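Local structure of ornithine carbamoyltransferase (Giardia intestinalis, 3GRF) at residues A[8-11]-A[15-18]; A[143-148]-A[278-283]; A[160-165]-A[274-279]. The protein probably catalyses the reversible transfer of a carbamoyl group between carbamoyl phosphate and ornithine, a step of the parasite's arginine degradation pathway. All blocks are in the same frame, centred on the assembly; numbering follows the deposited sequence.

Interaction 1: A[8-11]-A[15-18]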
ATOM      1  N   ARG A   8     -21.304 -15.664  -3.350  1.00 37.66           N
ATOM      2  CA  ARG A   8     -21.247 -15.873  -1.893  1.00 40.10           C
ATOM      3  C   ARG A   8     -20.404 -14.822  -1.197  1.00 38.18           C
ATOM      4  O   ARG A   8     -19.262 -14.582  -1.589  1.00 39.03           O
ATOM      5  CB  ARG A   8     -20.729 -17.279  -1.528  1.00 37.19           C
ATOM      6  CG  ARG A   8     -21.782 -18.348  -1.594  1.00 44.41           C
ATOM      7  CD  ARG A   8     -22.065 -18.911  -0.210  1.00 51.56           C
ATOM      8  NE  ARG A   8     -21.425 -20.208  -0.067  1.00 48.14           N
ATOM      9  CZ  ARG A   8     -21.124 -20.821   1.072  1.00 43.44           C
ATOM     10  NH1 ARG A   8     -21.386 -20.299   2.268  1.00 38.64           N
ATOM     11  NH2 ARG A   8     -20.541 -21.989   0.990  1.00 44.46           N
ATOM     12  N   HIS A   9     -20.981 -14.255  -0.138  1.00 32.97           N
ATOM     13  CA  HIS A   9     -20.388 -13.249   0.718  1.00 34.55           C
ATOM     14  C   HIS A   9     -20.109 -13.864   2.094  1.00 34.19           C
ATOM     15  O   HIS A   9     -20.341 -15.059   2.297  1.00 30.31           O
ATOM     16  CB  HIS A   9     -21.345 -12.068   0.869  1.00 34.09           C
ATOM     17  CG  HIS A   9     -21.473 -11.287  -0.466  1.00 44.31           C
ATOM     18  ND1 HIS A   9     -20.402 -10.592  -0.997  1.00 40.37           N
ATOM     19  CD2 HIS A   9     -22.500 -11.116  -1.334  1.00 40.35           C
ATOM     20  CE1 HIS A   9     -20.768 -10.021  -2.128  1.00 49.36           C
ATOM     21  NE2 HIS A   9     -22.037 -10.325  -2.355  1.00 43.69           N
ATOM     22  N   LEU A  10     -19.643 -13.059   3.031  1.00 35.06           N
ATOM     23  CA  LEU A  10     -19.380 -13.484   4.400  1.00 32.63           C
ATOM     24  C   LEU A  10     -19.594 -12.237   5.215  1.00 36.49           C
ATOM     25  O   LEU A  10     -18.655 -11.513   5.542  1.00 36.19           O
ATOM     26  CB  LEU A  10     -17.920 -14.008   4.582  1.00 37.11           C
ATOM     27  CG  LEU A  10     -17.488 -14.643   5.912  1.00 34.19           C
ATOM     28  CD1 LEU A  10     -18.116 -16.019   6.091  1.00 38.65           C
ATOM     29  CD2 LEU A  10     -15.968 -14.757   5.998  1.00 28.54           C
ATOM     30  N   LEU A  11     -20.850 -11.972   5.550  1.00 31.86           N
ATOM     31  CA  LEU A  11     -21.220 -10.803   6.308  1.00 33.22           C
ATOM     32  C   LEU A  11     -21.311 -11.135   7.806  1.00 32.99           C
ATOM     33  O   LEU A  11     -21.175 -10.252   8.654  1.00 32.51           O
ATOM     34  CB  LEU A  11     -22.543 -10.230   5.786  1.00 35.70           C
ATOM     35  CG  LEU A  11     -22.727  -9.737   4.324  1.00 45.92           C
ATOM     36  CD1 LEU A  11     -23.492  -8.430   4.336  1.00 40.79           C
ATOM     37  CD2 LEU A  11     -21.444  -9.541   3.511  1.00 51.34           C
ATOM     38  N   ALA A  15     -22.939 -17.269   7.547  1.00 28.14           N
ATOM     39  CA  ALA A  15     -22.959 -17.305   6.090  1.00 24.34           C
ATOM     40  C   ALA A  15     -22.426 -18.699   5.713  1.00 29.17           C
ATOM     41  O   ALA A  15     -22.602 -19.150   4.589  1.00 36.51           O
ATOM     42  CB  ALA A  15     -22.016 -16.178   5.493  1.00 25.40           C
ATOM     43  N   LEU A  16     -21.762 -19.352   6.669  1.00 24.98           N
ATOM     44  CA  LEU A  16     -21.195 -20.692   6.481  1.00 31.48           C
ATOM     45  C   LEU A  16     -22.058 -21.764   7.151  1.00 34.77           C
ATOM     46  O   LEU A  16     -22.626 -21.547   8.233  1.00 30.62           O
ATOM     47  CB  LEU A  16     -19.796 -20.758   7.099  1.00 32.00           C
ATOM     48  CG  LEU A  16     -18.681 -19.814   6.645  1.00 35.32           C
ATOM     49  CD1 LEU A  16     -17.439 -20.007   7.497  1.00 26.15           C
ATOM     50  CD2 LEU A  16     -18.331 -20.098   5.201  1.00 31.27           C
ATOM     51  N   CYS A  17     -22.118 -22.945   6.546  1.00 24.52           N
ATOM     52  CA  CYS A  17     -22.761 -24.064   7.202  1.00 31.04           C
ATOM     53  C   CYS A  17     -21.698 -24.568   8.104  1.00 36.02           C
ATOM     54  O   CYS A  17     -20.551 -24.128   7.977  1.00 30.56           O
ATOM     55  CB  CYS A  17     -23.171 -25.122   6.183  1.00 41.97           C
ATOM     56  SG  CYS A  17     -21.787 -26.071   5.645  1.00 52.25           S
ATOM     57  N   PRO A  18     -22.063 -25.466   9.040  1.00 36.61           N
ATOM     58  CA  PRO A  18     -21.182 -25.958  10.074  1.00 25.99           C
ATOM     59  C   PRO A  18     -19.938 -26.658   9.526  1.00 35.59           C
ATOM     60  O   PRO A  18     -18.867 -26.549  10.112  1.00 30.15           O
ATOM     61  CB  PRO A  18     -22.061 -26.992  10.808  1.00 32.79           C
ATOM     62  CG  PRO A  18     -23.422 -26.613  10.549  1.00 28.71           C
ATOM     63  CD  PRO A  18     -23.421 -26.029   9.172  1.00 43.17           C
TER

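Interaction 2: A[143-148]-A[278-283]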
ATOM      1  N   MET A 143     -10.493 -21.466  15.567  1.00 28.55           N
ATOM      2  CA  MET A 143      -9.193 -22.053  15.255  1.00 27.63           C
ATOM      3  C   MET A 143      -8.225 -22.092  16.457  1.00 31.20           C
ATOM      4  O   MET A 143      -7.554 -23.104  16.694  1.00 25.18           O
ATOM      5  CB  MET A 143      -8.575 -21.325  14.093  1.00 20.95           C
ATOM      6  CG  MET A 143      -7.137 -21.811  13.743  1.00 22.20           C
ATOM      7  SD  MET A 143      -6.069 -20.429  13.107  1.00 32.63           S
ATOM      8  CE  MET A 143      -4.529 -21.326  13.012  1.00 28.03           C
ATOM      9  N   THR A 144      -8.153 -21.000  17.208  1.00 24.94           N
ATOM     10  CA  THR A 144      -7.311 -20.901  18.397  1.00 28.60           C
ATOM     11  C   THR A 144      -7.793 -21.874  19.466  1.00 32.92           C
ATOM     12  O   THR A 144      -6.981 -22.543  20.116  1.00 25.70           O
ATOM     13  CB  THR A 144      -7.318 -19.432  18.968  1.00 33.77           C
ATOM     14  OG1 THR A 144      -6.828 -18.522  17.969  1.00 29.63           O
ATOM     15  CG2 THR A 144      -6.489 -19.331  20.267  1.00 26.09           C
ATOM     16  N   ILE A 145      -9.116 -21.949  19.655  1.00 25.81           N
ATOM     17  CA  ILE A 145      -9.683 -22.897  20.609  1.00 23.76           C
ATOM     18  C   ILE A 145      -9.298 -24.341  20.172  1.00 22.79           C
ATOM     19  O   ILE A 145      -8.769 -25.097  20.983  1.00 25.40           O
ATOM     20  CB  ILE A 145     -11.225 -22.711  20.763  1.00 23.44           C
ATOM     21  CG1 ILE A 145     -11.524 -21.423  21.547  1.00 23.73           C
ATOM     22  CG2 ILE A 145     -11.923 -23.911  21.465  1.00 24.85           C
ATOM     23  CD1 ILE A 145     -12.979 -20.867  21.330  1.00 25.45           C
ATOM     24  N   LYS A 146      -9.497 -24.712  18.909  1.00 24.26           N
ATOM     25  CA  LYS A 146      -9.127 -26.089  18.497  1.00 28.88           C
ATOM     26  C   LYS A 146      -7.656 -26.402  18.654  1.00 25.32           C
ATOM     27  O   LYS A 146      -7.278 -27.518  19.035  1.00 33.74           O
ATOM     28  CB  LYS A 146      -9.529 -26.401  17.038  1.00 28.08           C
ATOM     29  CG  LYS A 146      -8.882 -27.755  16.549  1.00 23.98           C
ATOM     30  CD  LYS A 146      -9.621 -28.278  15.321  1.00 21.74           C
ATOM     31  CE  LYS A 146      -9.182 -29.688  14.981  1.00 31.86           C
ATOM     32  NZ  LYS A 146      -9.848 -29.995  13.680  1.00 31.23           N
ATOM     33  N   GLU A 147      -6.829 -25.446  18.259  1.00 34.98           N
ATOM     34  CA  GLU A 147      -5.382 -25.490  18.383  1.00 32.34           C
ATOM     35  C   GLU A 147      -4.924 -25.700  19.803  1.00 33.03           C
ATOM     36  O   GLU A 147      -4.163 -26.593  20.083  1.00 27.05           O
ATOM     37  CB  GLU A 147      -4.804 -24.162  17.914  1.00 36.57           C
ATOM     38  CG  GLU A 147      -3.324 -24.212  17.679  1.00 28.61           C
ATOM     39  CD  GLU A 147      -2.782 -22.891  17.198  1.00 34.47           C
ATOM     40  OE1 GLU A 147      -3.197 -21.845  17.732  1.00 42.18           O
ATOM     41  OE2 GLU A 147      -1.929 -22.897  16.300  1.00 36.59           O
ATOM     42  N   LYS A 148      -5.351 -24.820  20.696  1.00 28.50           N
ATOM     43  CA  LYS A 148      -4.975 -24.924  22.105  1.00 32.54           C
ATOM     44  C   LYS A 148      -5.369 -26.255  22.752  1.00 42.75           C
ATOM     45  O   LYS A 148      -4.514 -26.940  23.307  1.00 43.68           O
ATOM     46  CB  LYS A 148      -5.535 -23.744  22.929  1.00 34.58           C
ATOM     47  CG  LYS A 148      -4.919 -22.444  22.535  1.00 26.35           C
ATOM     48  CD  LYS A 148      -3.404 -22.446  22.806  1.00 31.68           C
ATOM     49  CE  LYS A 148      -2.676 -21.448  21.883  1.00 34.15           C
ATOM     50  NZ  LYS A 148      -1.188 -21.461  22.075  1.00 34.44           N
ATOM     51  N   ILE A 278      -9.122 -21.672  29.182  1.00 25.24           N
ATOM     52  CA  ILE A 278      -8.237 -20.688  28.612  1.00 24.78           C
ATOM     53  C   ILE A 278      -9.001 -19.372  28.628  1.00 27.71           C
ATOM     54  O   ILE A 278     -10.215 -19.380  28.727  1.00 27.68           O
ATOM     55  CB  ILE A 278      -7.713 -21.074  27.197  1.00 27.78           C
ATOM     56  CG1 ILE A 278      -8.828 -21.073  26.158  1.00 31.32           C
ATOM     57  CG2 ILE A 278      -6.953 -22.445  27.210  1.00 22.67           C
ATOM     58  CD1 ILE A 278      -8.331 -21.387  24.728  1.00 31.09           C
ATOM     59  N   PHE A 279      -8.282 -18.269  28.538  1.00 28.90           N
ATOM     60  CA  PHE A 279      -8.869 -16.923  28.506  1.00 21.90           C
ATOM     61  C   PHE A 279      -8.537 -16.270  27.113  1.00 30.34           C
ATOM     62  O   PHE A 279      -7.397 -16.361  26.626  1.00 24.23           O
ATOM     63  CB  PHE A 279      -8.315 -16.070  29.662  1.00 25.53           C
ATOM     64  CG  PHE A 279      -8.624 -14.649  29.505  1.00 25.90           C
ATOM     65  CD1 PHE A 279      -9.898 -14.176  29.878  1.00 19.01           C
ATOM     66  CD2 PHE A 279      -7.710 -13.790  28.905  1.00 29.64           C
ATOM     67  CE1 PHE A 279     -10.241 -12.824  29.652  1.00 33.63           C
ATOM     68  CE2 PHE A 279      -8.034 -12.421  28.681  1.00 33.48           C
ATOM     69  CZ  PHE A 279      -9.294 -11.953  29.041  1.00 27.97           C
ATOM     70  N   MET A 280      -9.550 -15.658  26.476  1.00 22.63           N
ATOM     71  CA  MET A 280      -9.455 -15.041  25.162  1.00 24.38           C
ATOM     72  C   MET A 280     -10.000 -13.609  25.203  1.00 29.60           C
ATOM     73  O   MET A 280     -10.882 -13.330  26.009  1.00 31.01           O
ATOM     74  CB  MET A 280     -10.304 -15.852  24.194  1.00 23.57           C
ATOM     75  CG  MET A 280      -9.774 -17.246  24.033  1.00 27.59           C
ATOM     76  SD  MET A 280     -10.613 -18.239  22.768  1.00 29.81           S
ATOM     77  CE  MET A 280      -9.891 -17.653  21.231  1.00 24.47           C
ATOM     78  N   ASN A 281      -9.486 -12.733  24.335  1.00 26.63           N
ATOM     79  CA  ASN A 281      -9.985 -11.337  24.142  1.00 27.02           C
ATOM     80  C   ASN A 281      -9.470 -10.954  22.745  1.00 34.59           C
ATOM     81  O   ASN A 281      -8.237 -11.020  22.461  1.00 26.66           O
ATOM     82  CB  ASN A 281      -9.399 -10.410  25.264  1.00 24.36           C
ATOM     83  CG  ASN A 281      -9.810  -8.914  25.154  1.00 39.52           C
ATOM     84  OD1 ASN A 281      -9.837  -8.211  26.154  1.00 38.96           O
ATOM     85  ND2 ASN A 281     -10.111  -8.439  23.961  1.00 28.44           N
ATOM     86  N   CYS A 282     -10.383 -10.586  21.846  1.00 29.11           N
ATOM     87  CA  CYS A 282     -10.003 -10.322  20.461  1.00 32.39           C
ATOM     88  C   CYS A 282      -9.094  -9.096  20.315  1.00 33.23           C
ATOM     89  O   CYS A 282      -8.468  -8.916  19.267  1.00 30.54           O
ATOM     90  CB  CYS A 282     -11.256 -10.209  19.595  1.00 29.17           C
ATOM     91  SG  CYS A 282     -12.486  -9.002  20.177  1.00 33.50           S
ATOM     92  N   LEU A 283      -9.015  -8.272  21.364  1.00 26.14           N
ATOM     93  CA  LEU A 283      -8.203  -7.025  21.384  1.00 37.52           C
ATOM     94  C   LEU A 283      -8.863  -5.857  20.625  1.00 41.45           C
ATOM     95  O   LEU A 283      -9.742  -6.078  19.813  1.00 39.61           O
ATOM     96  CB  LEU A 283      -6.747  -7.244  20.916  1.00 37.53           C
ATOM     97  CG  LEU A 283      -5.902  -8.302  21.652  1.00 40.81           C
ATOM     98  CD1 LEU A 283      -4.515  -8.515  21.011  1.00 32.11           C
ATOM     99  CD2 LEU A 283      -5.794  -7.984  23.157  1.00 36.91           C
TER

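Interaction 3: A[160-165]-A[274-279]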
ATOM      1  N   LYS A 160     -17.631 -29.919  20.601  1.00 34.34           N
ATOM      2  CA  LYS A 160     -18.825 -30.317  21.329  1.00 37.57           C
ATOM      3  C   LYS A 160     -18.691 -30.229  22.846  1.00 37.67           C
ATOM      4  O   LYS A 160     -19.646 -29.835  23.507  1.00 40.15           O
ATOM      5  CB  LYS A 160     -19.247 -31.724  20.928  1.00 37.32           C
ATOM      6  CG  LYS A 160     -19.330 -31.924  19.434  1.00 44.21           C
ATOM      7  CD  LYS A 160     -20.612 -31.367  18.931  1.00 33.70           C
ATOM      8  CE  LYS A 160     -20.510 -30.958  17.471  1.00 55.68           C
ATOM      9  NZ  LYS A 160     -20.098 -32.059  16.541  1.00 59.93           N
ATOM     10  N   GLY A 161     -17.517 -30.595  23.377  1.00 40.92           N
ATOM     11  CA  GLY A 161     -17.251 -30.662  24.824  1.00 38.22           C
ATOM     12  C   GLY A 161     -16.713 -29.382  25.441  1.00 36.37           C
ATOM     13  O   GLY A 161     -16.631 -29.262  26.666  1.00 33.87           O
ATOM     14  N   ILE A 162     -16.340 -28.418  24.594  1.00 39.35           N
ATOM     15  CA  ILE A 162     -15.737 -27.176  25.074  1.00 33.47           C
ATOM     16  C   ILE A 162     -16.864 -26.241  25.446  1.00 31.01           C
ATOM     17  O   ILE A 162     -17.587 -25.779  24.560  1.00 29.27           O
ATOM     18  CB  ILE A 162     -14.824 -26.465  24.021  1.00 34.31           C
ATOM     19  CG1 ILE A 162     -13.770 -27.409  23.483  1.00 30.93           C
ATOM     20  CG2 ILE A 162     -14.049 -25.316  24.689  1.00 20.90           C
ATOM     21  CD1 ILE A 162     -13.057 -28.167  24.588  1.00 40.94           C
ATOM     22  N   LYS A 163     -17.021 -25.979  26.736  1.00 32.52           N
ATOM     23  CA  LYS A 163     -18.043 -25.018  27.200  1.00 30.96           C
ATOM     24  C   LYS A 163     -17.444 -23.616  27.063  1.00 35.43           C
ATOM     25  O   LYS A 163     -16.330 -23.399  27.503  1.00 34.71           O
ATOM     26  CB  LYS A 163     -18.446 -25.291  28.650  1.00 37.46           C
ATOM     27  CG  LYS A 163     -19.187 -26.620  28.919  1.00 42.65           C
ATOM     28  CD  LYS A 163     -18.233 -27.633  29.555  1.00 55.28           C
ATOM     29  CE  LYS A 163     -18.951 -28.611  30.450  1.00 41.76           C
ATOM     30  NZ  LYS A 163     -18.740 -28.158  31.869  1.00 60.81           N
ATOM     31  N   PHE A 164     -18.188 -22.679  26.455  1.00 35.49           N
ATOM     32  CA  PHE A 164     -17.658 -21.361  26.096  1.00 25.74           C
ATOM     33  C   PHE A 164     -18.448 -20.297  26.895  1.00 24.33           C
ATOM     34  O   PHE A 164     -19.669 -20.400  27.035  1.00 26.78           O
ATOM     35  CB  PHE A 164     -17.772 -21.144  24.585  1.00 27.34           C
ATOM     36  CG  PHE A 164     -17.314 -19.760  24.122  1.00 26.21           C
ATOM     37  CD1 PHE A 164     -16.021 -19.557  23.676  1.00 29.31           C
ATOM     38  CD2 PHE A 164     -18.192 -18.664  24.158  1.00 23.64           C
ATOM     39  CE1 PHE A 164     -15.603 -18.298  23.266  1.00 32.93           C
ATOM     40  CE2 PHE A 164     -17.792 -17.436  23.750  1.00 28.18           C
ATOM     41  CZ  PHE A 164     -16.503 -17.233  23.321  1.00 27.17           C
ATOM     42  N   ALA A 165     -17.778 -19.300  27.456  1.00 33.23           N
ATOM     43  CA  ALA A 165     -18.539 -18.151  28.010  1.00 22.85           C
ATOM     44  C   ALA A 165     -18.034 -16.780  27.540  1.00 30.58           C
ATOM     45  O   ALA A 165     -16.832 -16.577  27.490  1.00 32.11           O
ATOM     46  CB  ALA A 165     -18.555 -18.196  29.556  1.00 26.94           C
ATOM     47  N   SER A 274     -13.044 -24.401  34.433  1.00 39.37           N
ATOM     48  CA  SER A 274     -12.390 -25.701  34.432  1.00 41.55           C
ATOM     49  C   SER A 274     -10.887 -25.563  34.651  1.00 42.91           C
ATOM     50  O   SER A 274     -10.328 -24.473  34.474  1.00 39.10           O
ATOM     51  CB  SER A 274     -12.679 -26.426  33.113  1.00 39.30           C
ATOM     52  OG  SER A 274     -11.770 -26.041  32.097  1.00 41.51           O
ATOM     53  N   LYS A 275     -10.243 -26.660  35.024  1.00 39.34           N
ATOM     54  CA  LYS A 275      -8.819 -26.643  35.219  1.00 41.44           C
ATOM     55  C   LYS A 275      -8.083 -26.435  33.891  1.00 37.81           C
ATOM     56  O   LYS A 275      -6.987 -25.860  33.873  1.00 36.86           O
ATOM     57  CB  LYS A 275      -8.363 -27.924  35.934  1.00 53.59           C
ATOM     58  CG  LYS A 275      -7.511 -27.681  37.179  1.00 57.56           C
ATOM     59  CD  LYS A 275      -8.364 -27.513  38.450  1.00 68.87           C
ATOM     60  CE  LYS A 275      -7.515 -27.700  39.718  1.00 73.40           C
ATOM     61  NZ  LYS A 275      -7.264 -29.154  40.039  1.00 78.80           N
ATOM     62  N   ARG A 276      -8.681 -26.911  32.793  1.00 39.48           N
ATOM     63  CA  ARG A 276      -8.137 -26.745  31.424  1.00 30.64           C
ATOM     64  C   ARG A 276      -8.435 -25.357  30.790  1.00 32.77           C
ATOM     65  O   ARG A 276      -7.975 -25.054  29.696  1.00 23.92           O
ATOM     66  CB  ARG A 276      -8.696 -27.857  30.516  1.00 42.33           C
ATOM     67  CG  ARG A 276     -10.080 -27.536  29.966  1.00 38.08           C
ATOM     68  CD  ARG A 276     -11.079 -28.669  30.002  1.00 38.24           C
ATOM     69  NE  ARG A 276     -10.976 -29.556  28.865  1.00 41.16           N
ATOM     70  CZ  ARG A 276     -11.996 -30.108  28.195  1.00 39.62           C
ATOM     71  NH1 ARG A 276     -13.273 -29.869  28.479  1.00 39.04           N
ATOM     72  NH2 ARG A 276     -11.720 -30.906  27.185  1.00 43.35           N
ATOM     73  N   SER A 277      -9.227 -24.509  31.463  1.00 30.31           N
ATOM     74  CA  SER A 277      -9.764 -23.316  30.803  1.00 24.57           C
ATOM     75  C   SER A 277      -8.699 -22.456  30.164  1.00 31.75           C
ATOM     76  O   SER A 277      -7.503 -22.519  30.509  1.00 34.66           O
ATOM     77  CB  SER A 277     -10.637 -22.478  31.751  1.00 26.19           C
ATOM     78  OG  SER A 277      -9.895 -22.035  32.867  1.00 33.11           O
ATOM     79  N   ILE A 278      -9.122 -21.672  29.182  1.00 25.24           N
ATOM     80  CA  ILE A 278      -8.237 -20.688  28.612  1.00 24.78           C
ATOM     81  C   ILE A 278      -9.001 -19.372  28.628  1.00 27.71           C
ATOM     82  O   ILE A 278     -10.215 -19.380  28.727  1.00 27.68           O
ATOM     83  CB  ILE A 278      -7.713 -21.074  27.197  1.00 27.78           C
ATOM     84  CG1 ILE A 278      -8.828 -21.073  26.158  1.00 31.32           C
ATOM     85  CG2 ILE A 278      -6.953 -22.445  27.210  1.00 22.67           C
ATOM     86  CD1 ILE A 278      -8.331 -21.387  24.728  1.00 31.09           C
ATOM     87  N   PHE A 279      -8.282 -18.269  28.538  1.00 28.90           N
ATOM     88  CA  PHE A 279      -8.869 -16.923  28.506  1.00 21.90           C
ATOM     89  C   PHE A 279      -8.537 -16.270  27.113  1.00 30.34           C
ATOM     90  O   PHE A 279      -7.397 -16.361  26.626  1.00 24.23           O
ATOM     91  CB  PHE A 279      -8.315 -16.070  29.662  1.00 25.53           C
ATOM     92  CG  PHE A 279      -8.624 -14.649  29.505  1.00 25.90           C
ATOM     93  CD1 PHE A 279      -9.898 -14.176  29.878  1.00 19.01           C
ATOM     94  CD2 PHE A 279      -7.710 -13.790  28.905  1.00 29.64           C
ATOM     95  CE1 PHE A 279     -10.241 -12.824  29.652  1.00 33.63           C
ATOM     96  CE2 PHE A 279      -8.034 -12.421  28.681  1.00 33.48           C
ATOM     97  CZ  PHE A 279      -9.294 -11.953  29.041  1.00 27.97           C
TER

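Interaction 1: A[8-11]-A[15-18]
The N-terminal lead-in to helix 18-33, in the carbamoyl phosphate-binding domain, turns back on itself so that Ala15 and Leu16 lie against Arg8, His9 and Leu10. Ala15 is at the centre. Its CB points into the facing chain, 3.8 Å from His9 O and 3.9 Å from Leu10 CA, so this methyl rests mostly on backbone. Leu10 holds CG anti to its own N (chi1 -173°), which swings the isobutyl group over to the returning chain. There a single methyl does the work: Leu10 CD1 is 3.9 Å from Ala15 CB and equally 3.9 Å from Leu16 CG, the two leucines meeting at a slant. Val317 and Phe321 of helix 303-322 also pack on Leu10. Arg8, its chain bent at chi2 and chi3, brings NH1 to 2.9 Å from Ala15 O, with that carbonyl at the edge of the guanidinium and near its plane. The charge itself is answered by Glu20 through a salt bridge from NH2, and Glu20 also accepts a bond from Cys17 N. Backbone bonds from Leu10 to Cys125 and Asn127 tie the lead-in to the border of the parallel sheet. Cys17 then caps a backbone N from the N-cap position: a capped entry from a folded-back loop into the first helix of an alpha/beta domain.

Interaction 2: A[143-148]-A[278-283]
Met280, Ile278 and Ile145 carry this buried meeting of helix 135-151 with the border strand 278-281. Met280 leaves the strand with CG anti to its carbonyl carbon (chi1 -64°), and a bend at chi3 of 79° sets the methyl where it meets mainly Thr144 while still brushing Ile145. The sulfur lies close against Ile145, with SD 3.5 Å from Ile145 CG1 and 3.8 Å from its CD1, the two side chains crossing nearly at right angles. Met280 CE is 3.9 Å from Thr144 CB and from Thr144 CG2, the two side chains sliding past each other in opposite directions. Thr144 thus offers its carbon side to the strand, while OG1 is hydrogen-bonded to Asn309 and to Cys140 O. Two residues back along the strand, Ile278 CD1 touches the base of Lys148, 4.1 Å from its CB. The lysine chain bends at chi2, and its ammonium pairs with Asp305 in helix 303-322. Helix 143-148 and strand 278-281 run nearly antiparallel, at 159°, their axes 10.8 Å apart at closest approach. Ile278 and Met280, alternate residues, face the helix, as in the helix-on-sheet layer of a three-layer alpha/beta fold, here joining the carbamoyl phosphate- and ornithine-domain sequences.

Interaction 3: A[160-165]-A[274-279]
Over one face of the Arg276 guanidinium sits the end methyl of Ile162, whose CD1 is 4.0 Å from Arg276 NH2. Gly161 O approaches the same group obliquely, 3.9 Å from Arg276 NH1, a loose contact. The polar bonds of this arginine lie elsewhere: NE makes a salt bridge to Glu154 and NH1 another to Asp236, so two carboxylates would fix the rotation of the plane on which the methyl rests. Arg276 has its CG wedged between backbone N and carbonyl carbon (chi1 83°), and the chain bends again at chi2 and chi3 on its way to Ile162. It belongs to a type I beta turn from Ser274 to Ser277, closed by the 3.2 Å bond from Ser277 N to Ser274 O, which leads into strand 278-281. In the Rossmann-like parallel sheet of the ornithine-binding domain, that strand and 164-167 are separated by strand 237-240, and this contact lies where both segments lead into the sheet. Asp236, just before strand 237-240, serves both sides: besides Arg276 it accepts bonds from Ser274 OG and Lys163 N. Ile162 also packs on Val237 and on Ile145 and Phe149 of helix 135-151, and Phe149 touches Arg276 too.

Interactions 2 and 3 share strand 278-281 and lie 10 Å apart, centre to centre, whereas the centre of interaction 1 lies about 21 and 26 Å from theirs. The neighbours touch through Ile145, whose CG2 is 4.1 Å from Ile162 CG2. Interaction 2 is the buried one, made of sulfur and hydrocarbon on a sheet face, its one charged participant, Lys148, pairing with Asp305. Interaction 3, at the entry end of the same sheet and only partly buried, mixes one methyl with an arginine held by acids. Interaction 1 is partly buried but local, folding one loop back on itself beside the sheet of the carbamoyl phosphate domain, with leucine and alanine next to a salt-bridged arginine.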